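Local coordinates for protein Glucose/sorbosone dehydrogenases (Escherichia coli K12, PDB 2G8S) that belongs to the glucose/sorbosone dehydrogenase family, folds as a beta-propeller and carries a bound calcium ion, at residues A6-Q14 with G315-Q323. Sequence-based numbering, arbitrary orientation.
Sequences ATVNVEVLQ and GRILTDRGQ. With EDO (1,2-ethanediol), chain I.
Val-8 and Val-10 of strand 8-17 pack against Ile-317 and Leu-318, where the chain leaves strand 310-317. The contact is mainly apolar, and no hydrogen bond joins the two segments directly. Val-8 meets both partners, crossing each at about a right angle. Its CG1 lies 3.9 Å from Ile-317 CG2 and its CG2 lies 3.9 Å from Leu-318 CD2. Leu-318 CD2 also presses on Val-10 CG2 at 3.4 Å, tighter than a usual carbon contact.

Arg-321 extends the contact along the strand. A bend at chi3 (83°) turns its guanidinium along strand 8-17, beside Val-10 and Val-12. Val-10 CG1 lies over one face, 3.9 Å from Arg-321 NE. Val-12 CG2 approaches NH2 obliquely. The main polar partner of Arg-321 is Glu-346 of strand 345-352, in a salt bridge with NH2. A molecule of 1,2-ethanediol, probably from the crystallisation liquor, sits at the guanidinium edge and takes two hydrogen bonds. Arg-321 NE donates to its O2, and NH2 donates to its O1 at 3.0 Å in an almost straight bond (177°). The diol also lies against Val-10 and Val-12.

Within 315-323, Arg-321 N hydrogen-bonds to Leu-318 O in the 3-10 turn. The side-chain amide of Gln-323 donates a hydrogen bond from NE2 to Arg-321 O (3.0 Å).

In the beta-propeller, the contact joins two neighbouring four-stranded antiparallel sheets through their outermost strands. Strand 8-17 pairs with strand 345-352, so the N-terminal strand completes a sheet made otherwise from the C-terminal part of the chain. This is the ring closure, or "velcro", of a beta-propeller. Strand 310-317 edges the preceding sheet. Ile-317 and Leu-318 rest on Val-301 of strand 300-307, and Leu-318 also reaches Val-338 of strand 336-340.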
loop_
_atom_site.group_PDB
_atom_site.type_symbol
_atom_site.label_atom_id
_atom_site.label_comp_id
_atom_site.label_asym_id
_atom_site.label_seq_id
_atom_site.Cartn_x
_atom_site.Cartn_y
_atom_site.Cartn_z
ATOM N N ALA A 6 -14.019 -20.568 -9.793
ATOM C CA ALA A 6 -14.019 -22.006 -9.398
ATOM C C ALA A 6 -14.358 -22.193 -7.917
ATOM O O ALA A 6 -15.200 -23.028 -7.569
ATOM C CB ALA A 6 -12.682 -22.654 -9.736
ATOM N N THR A 7 -13.708 -21.409 -7.057
ATOM C CA THR A 7 -13.912 -21.483 -5.604
ATOM C C THR A 7 -14.674 -20.278 -5.070
ATOM O O THR A 7 -15.247 -20.325 -3.976
ATOM C CB THR A 7 -12.564 -21.612 -4.845
ATOM O OG1 THR A 7 -12.688 -21.069 -3.520
ATOM C CG2 THR A 7 -11.476 -20.855 -5.574
ATOM N N VAL A 8 -14.668 -19.182 -5.831
ATOM C CA VAL A 8 -15.321 -17.960 -5.362
ATOM C C VAL A 8 -16.346 -17.389 -6.340
ATOM O O VAL A 8 -16.281 -17.631 -7.553
ATOM C CB VAL A 8 -14.295 -16.845 -4.999
ATOM C CG1 VAL A 8 -13.412 -17.285 -3.823
ATOM C CG2 VAL A 8 -13.444 -16.457 -6.209
ATOM N N ASN A 9 -17.282 -16.633 -5.774
ATOM C CA ASN A 9 -18.230 -15.842 -6.552
ATOM C C ASN A 9 -17.640 -14.479 -6.829
ATOM O O ASN A 9 -17.020 -13.881 -5.946
ATOM C CB ASN A 9 -19.542 -15.692 -5.791
ATOM C CG ASN A 9 -20.258 -17.009 -5.643
ATOM O OD1 ASN A 9 -20.341 -17.778 -6.599
ATOM N ND2 ASN A 9 -20.778 -17.278 -4.451
ATOM N N VAL A 10 -17.820 -13.995 -8.054
ATOM C CA VAL A 10 -17.259 -12.700 -8.429
ATOM C C VAL A 10 -18.333 -11.888 -9.144
ATOM O O VAL A 10 -18.895 -12.343 -10.146
ATOM C CB VAL A 10 -16.041 -12.848 -9.376
ATOM C CG1 VAL A 10 -15.506 -11.481 -9.781
ATOM C CG2 VAL A 10 -14.940 -13.686 -8.729
ATOM N N GLU A 11 -18.592 -10.688 -8.633
ATOM C CA GLU A 11 -19.499 -9.745 -9.280
ATOM C C GLU A 11 -18.681 -8.545 -9.734
ATOM O O GLU A 11 -17.959 -7.943 -8.932
ATOM C CB GLU A 11 -20.607 -9.301 -8.313
ATOM C CG GLU A 11 -21.445 -8.147 -8.851
ATOM C CD GLU A 11 -22.627 -7.773 -7.965
ATOM O OE1 GLU A 11 -22.670 -8.184 -6.785
ATOM O OE2 GLU A 11 -23.505 -7.037 -8.464
ATOM N N VAL A 12 -18.786 -8.201 -11.017
ATOM C CA VAL A 12 -18.118 -7.003 -11.521
ATOM C C VAL A 12 -18.992 -5.793 -11.210
ATOM O O VAL A 12 -20.063 -5.628 -11.799
ATOM C CB VAL A 12 -17.838 -7.075 -13.045
ATOM C CG1 VAL A 12 -17.142 -5.797 -13.519
ATOM C CG2 VAL A 12 -16.996 -8.302 -13.378
ATOM N N LEU A 13 -18.540 -4.962 -10.276
ATOM C CA LEU A 13 -19.299 -3.776 -9.882
ATOM C C LEU A 13 -19.123 -2.620 -10.859
ATOM O O LEU A 13 -20.065 -1.863 -11.120
ATOM C CB LEU A 13 -18.909 -3.316 -8.477
ATOM C CG LEU A 13 -19.252 -4.288 -7.347
ATOM C CD1 LEU A 13 -18.788 -3.709 -6.037
ATOM C CD2 LEU A 13 -20.751 -4.602 -7.286
ATOM N N GLN A 14 -17.907 -2.483 -11.378
ATOM C CA GLN A 14 -17.571 -1.415 -12.309
ATOM C C GLN A 14 -16.434 -1.881 -13.203
ATOM O O GLN A 14 -15.462 -2.458 -12.719
ATOM C CB GLN A 14 -17.153 -0.156 -11.540
ATOM C CG GLN A 14 -16.839 1.051 -12.436
ATOM C CD GLN A 14 -18.018 1.444 -13.305
ATOM O OE1 GLN A 14 -19.089 1.764 -12.796
ATOM N NE2 GLN A 14 -17.831 1.406 -14.621
ATOM N N GLY A 315 -3.757 -21.070 -0.747
ATOM C CA GLY A 315 -3.914 -21.227 -2.185
ATOM C C GLY A 315 -4.266 -19.906 -2.836
ATOM O O GLY A 315 -4.028 -18.844 -2.265
ATOM N N ARG A 316 -4.811 -19.988 -4.047
ATOM C CA ARG A 316 -5.093 -18.815 -4.875
ATOM C C ARG A 316 -6.537 -18.794 -5.326
ATOM O O ARG A 316 -7.155 -19.851 -5.524
ATOM C CB ARG A 316 -4.208 -18.823 -6.123
ATOM C CG ARG A 316 -2.708 -18.935 -5.864
ATOM C CD ARG A 316 -2.166 -17.738 -5.080
ATOM N NE ARG A 316 -0.720 -17.824 -4.883
ATOM C CZ ARG A 316 0.187 -17.153 -5.587
ATOM N NH1 ARG A 316 -0.181 -16.320 -6.557
ATOM N NH2 ARG A 316 1.484 -17.312 -5.312
ATOM N N ILE A 317 -7.070 -17.583 -5.483
ATOM C CA ILE A 317 -8.391 -17.367 -6.073
ATOM C C ILE A 317 -8.293 -16.314 -7.184
ATOM O O ILE A 317 -7.326 -15.556 -7.243
ATOM C CB ILE A 317 -9.457 -16.983 -5.007
ATOM C CG1 ILE A 317 -9.100 -15.665 -4.311
ATOM C CG2 ILE A 317 -9.654 -18.138 -3.995
ATOM C CD1 ILE A 317 -10.175 -15.134 -3.351
ATOM N N LEU A 318 -9.287 -16.295 -8.074
ATOM C CA LEU A 318 -9.352 -15.366 -9.221
ATOM C C LEU A 318 -8.359 -15.656 -10.356
ATOM O O LEU A 318 -8.330 -14.929 -11.353
ATOM C CB LEU A 318 -9.243 -13.895 -8.774
ATOM C CG LEU A 318 -10.186 -13.361 -7.693
ATOM C CD1 LEU A 318 -9.923 -11.892 -7.430
ATOM C CD2 LEU A 318 -11.623 -13.570 -8.088
ATOM N N THR A 319 -7.578 -16.730 -10.236
ATOM C CA THR A 319 -6.583 -17.047 -11.262
ATOM C C THR A 319 -7.208 -17.233 -12.643
ATOM O O THR A 319 -6.604 -16.868 -13.653
ATOM C CB THR A 319 -5.766 -18.304 -10.905
ATOM O OG1 THR A 319 -5.406 -18.258 -9.520
ATOM C CG2 THR A 319 -4.497 -18.379 -11.746
ATOM N N ASP A 320 -8.422 -17.777 -12.685
ATOM C CA ASP A 320 -9.065 -18.014 -13.980
ATOM C C ASP A 320 -9.494 -16.748 -14.736
ATOM O O ASP A 320 -9.829 -16.820 -15.924
ATOM C CB ASP A 320 -10.213 -19.026 -13.854
ATOM C CG ASP A 320 -11.336 -18.569 -12.931
ATOM O OD1 ASP A 320 -11.267 -17.470 -12.341
ATOM O OD2 ASP A 320 -12.314 -19.344 -12.784
ATOM N N ARG A 321 -9.476 -15.593 -14.068
ATOM C CA ARG A 321 -9.908 -14.345 -14.714
ATOM C C ARG A 321 -8.794 -13.662 -15.512
ATOM O O ARG A 321 -9.066 -12.798 -16.347
ATOM C CB ARG A 321 -10.492 -13.360 -13.696
ATOM C CG ARG A 321 -11.680 -13.916 -12.908
ATOM C CD ARG A 321 -12.395 -12.830 -12.110
ATOM N NE ARG A 321 -13.363 -12.095 -12.934
ATOM C CZ ARG A 321 -13.176 -10.871 -13.419
ATOM N NH1 ARG A 321 -12.050 -10.206 -13.166
ATOM N NH2 ARG A 321 -14.126 -10.293 -14.148
ATOM N N GLY A 322 -7.546 -14.021 -15.220
ATOM C CA GLY A 322 -6.395 -13.535 -15.977
ATOM C C GLY A 322 -6.069 -12.064 -15.825
ATOM O O GLY A 322 -5.400 -11.492 -16.692
ATOM N N GLN A 323 -6.513 -11.451 -14.722
ATOM C CA GLN A 323 -6.301 -10.024 -14.485
ATOM C C GLN A 323 -5.271 -9.773 -13.394
ATOM O O GLN A 323 -5.310 -10.409 -12.331
ATOM C CB GLN A 323 -7.616 -9.339 -14.102
ATOM C CG GLN A 323 -8.765 -9.610 -15.068
ATOM C CD GLN A 323 -8.481 -9.137 -16.489
ATOM O OE1 GLN A 323 -8.347 -7.934 -16.745
ATOM N NE2 GLN A 323 -8.386 -10.083 -17.421
HETATM C C1 EDO I . -17.373 -12.086 -13.379
HETATM O O1 EDO I . -16.693 -11.847 -14.621
HETATM C C2 EDO I . -17.195 -13.536 -12.959
HETATM O O2 EDO I . -15.789 -13.832 -12.873
#